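Isomerase (Escherichia coli, PDB 5VHU) probably interconverts arabinose 5-phosphate and its ketose isomer, as a homotetrameric sugar isomerase of the GutQ/KpsF subfamily with a SIS domain. Local coordinates at the interface of chains A and B. Residues are numbered along the deposited sequence; one frame, centred on the assembly and turned at random. Chains: chain A/B, Isomerase.

The interface of chains A and B. Residues chain A 13, 17, 147-148, 153, 155; chain B 166-167, 170.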
ATOM      1  N   PHE A  13     -24.202   2.775  16.227  1.00 12.81           N
ATOM      2  CA  PHE A  13     -23.556   2.404  14.964  1.00 12.01           C
ATOM      3  C   PHE A  13     -22.955   0.992  15.100  1.00 11.13           C
ATOM      4  O   PHE A  13     -22.936   0.221  14.124  1.00 10.45           O
ATOM      5  CB  PHE A  13     -22.492   3.440  14.576  1.00 11.38           C
ATOM      6  CG  PHE A  13     -23.067   4.783  14.230  1.00 11.01           C
ATOM      7  CD1 PHE A  13     -23.948   4.918  13.165  1.00 12.73           C
ATOM      8  CD2 PHE A  13     -22.708   5.896  14.964  1.00 11.85           C
ATOM      9  CE1 PHE A  13     -24.469   6.194  12.825  1.00 12.56           C
ATOM     10  CE2 PHE A  13     -23.202   7.182  14.623  1.00 12.70           C
ATOM     11  CZ  PHE A  13     -24.111   7.302  13.567  1.00 12.58           C
ATOM     12  N   GLU A  17     -23.771  -2.591  12.868  1.00 13.16           N
ATOM     13  CA  GLU A  17     -22.773  -3.586  12.316  1.00 13.78           C
ATOM     14  C   GLU A  17     -22.974  -5.008  12.864  1.00 13.64           C
ATOM     15  O   GLU A  17     -23.011  -5.977  12.105  1.00 13.57           O
ATOM     16  CB  GLU A  17     -21.323  -3.120  12.517  1.00 14.37           C
ATOM     17  CG  GLU A  17     -21.096  -1.841  11.723  1.00 15.52           C
ATOM     18  CD  GLU A  17     -19.631  -1.576  11.417  1.00 16.50           C
ATOM     19  OE1 GLU A  17     -18.770  -2.468  11.611  1.00 17.69           O
ATOM     20  OE2 GLU A  17     -19.355  -0.465  10.966  1.00 16.39           O
ATOM     21  N   ALA A 147     -24.315   1.413   8.029  1.00 18.74           N
ATOM     22  CA  ALA A 147     -24.632   1.834   9.395  1.00 17.83           C
ATOM     23  C   ALA A 147     -25.016   3.307   9.530  1.00 18.40           C
ATOM     24  O   ALA A 147     -25.647   3.681  10.552  1.00 20.69           O
ATOM     25  CB  ALA A 147     -23.494   1.453  10.380  1.00 18.23           C
ATOM     26  N   ASP A 148     -24.662   4.148   8.543  1.00 18.14           N
ATOM     27  CA  ASP A 148     -24.943   5.626   8.654  1.00 20.42           C
ATOM     28  C   ASP A 148     -26.412   5.938   8.282  1.00 20.58           C
ATOM     29  O   ASP A 148     -27.033   5.154   7.590  1.00 17.84           O
ATOM     30  CB  ASP A 148     -23.993   6.486   7.785  1.00 21.44           C
ATOM     31  CG  ASP A 148     -23.988   6.050   6.297  1.00 22.07           C
ATOM     32  OD1 ASP A 148     -23.808   4.829   6.048  1.00 23.74           O
ATOM     33  OD2 ASP A 148     -24.207   6.893   5.369  1.00 23.54           O
ATOM     34  N   ALA A 153     -21.933   4.938   3.640  1.00 19.19           N
ATOM     35  CA  ALA A 153     -20.528   4.642   4.000  1.00 16.93           C
ATOM     36  C   ALA A 153     -20.359   3.131   4.267  1.00 18.08           C
ATOM     37  O   ALA A 153     -21.049   2.593   5.164  1.00 19.49           O
ATOM     38  CB  ALA A 153     -20.116   5.449   5.228  1.00 18.45           C
ATOM     39  N   SER A 155     -19.567   0.006   5.995  1.00 14.31           N
ATOM     40  CA  SER A 155     -19.415  -0.110   7.454  1.00 14.54           C
ATOM     41  C   SER A 155     -20.004  -1.494   7.768  1.00 15.38           C
ATOM     42  O   SER A 155     -19.244  -2.457   7.973  1.00 13.86           O
ATOM     43  CB  SER A 155     -20.166   1.051   8.182  1.00 15.58           C
ATOM     44  OG  SER A 155     -21.422   1.248   7.509  1.00 16.21           O
TER
ATOM     45  N   ASP B 166     -15.173   2.441  13.051  1.00  9.03           N
ATOM     46  CA  ASP B 166     -16.254   2.851  12.132  1.00  9.32           C
ATOM     47  C   ASP B 166     -17.298   3.708  12.916  1.00  9.42           C
ATOM     48  O   ASP B 166     -17.766   4.754  12.438  1.00  8.29           O
ATOM     49  CB  ASP B 166     -17.005   1.675  11.573  1.00  9.40           C
ATOM     50  CG  ASP B 166     -16.370   1.049  10.386  1.00 11.67           C
ATOM     51  OD1 ASP B 166     -15.313   1.561   9.845  1.00 12.25           O
ATOM     52  OD2 ASP B 166     -16.973  -0.010   9.931  1.00 12.69           O
ATOM     53  N   ALA B 167     -17.648   3.229  14.119  1.00  8.45           N
ATOM     54  CA  ALA B 167     -18.686   3.944  14.901  1.00  8.83           C
ATOM     55  C   ALA B 167     -18.212   5.312  15.322  1.00  8.70           C
ATOM     56  O   ALA B 167     -19.004   6.264  15.320  1.00  8.77           O
ATOM     57  CB  ALA B 167     -19.064   3.092  16.091  1.00  8.38           C
ATOM     58  N   LEU B 170     -18.490   7.504  12.254  1.00  8.38           N
ATOM     59  CA  LEU B 170     -19.878   7.859  11.910  1.00  9.29           C
ATOM     60  C   LEU B 170     -20.469   8.824  12.937  1.00  9.13           C
ATOM     61  O   LEU B 170     -21.263   9.717  12.580  1.00  9.38           O
ATOM     62  CB  LEU B 170     -20.763   6.614  11.744  1.00  9.41           C
ATOM     63  CG  LEU B 170     -20.395   5.713  10.529  1.00 10.93           C
ATOM     64  CD1 LEU B 170     -21.290   4.459  10.444  1.00 11.14           C
ATOM     65  CD2 LEU B 170     -20.305   6.449   9.175  1.00 11.95           C
TER
HETATM   66  O   HOH W   1     -16.172  -1.817   8.228  1.00 14.78           O
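B:Leu170 lays its CB over the centre of the A:Phe13 ring, 3.6 Å from the centroid, a CH-pi contact in which leucine supplies aliphatic C-H to a broad apolar face. With CG anti to the carbonyl carbon (chi1 -67°), the ring presents that face to B:Leu170. At CG the leucine forks: CD1 meets the methyl of A:Ala147 at 3.7 Å and also packs against the ring, while CD2 touches both CB of A:Asp148 (3.9 Å) and CB of A:Ala153. The short alanine side chains probably permit this close approach. B:Ala167 brings its methyl to CB of A:Phe13, a small residue where the helices approach.

Among polar groups, the side chains of A:Glu17 and B:Asp166 cross at about a right angle and bring OE2 against OD2 at 2.6 Å, carboxylate planes 64° apart. Probably one carboxyl carries a proton and donates it, since two bare carboxylates would repel; the structure does not show the proton. Water 1 bridges the same OD2, at 2.6 Å, to the backbone O of A:Ser155.

Within chain A, the loop wall is braced by A:Ser155, whose hydroxyl can both accept and donate: OG accepts from N of A:Ala147 and donates to O of A:Ala153 (2.7 Å), tying two loop segments together. A:Asp148 OD1 takes N of A:Ala153 from above the carboxylate plane (3.1 Å).

Helix 3-25 and loop residues of chain A receive helix 156-175 of chain B; the two-fold axis gives this patch a chain-exchanged twin within the homotetramer.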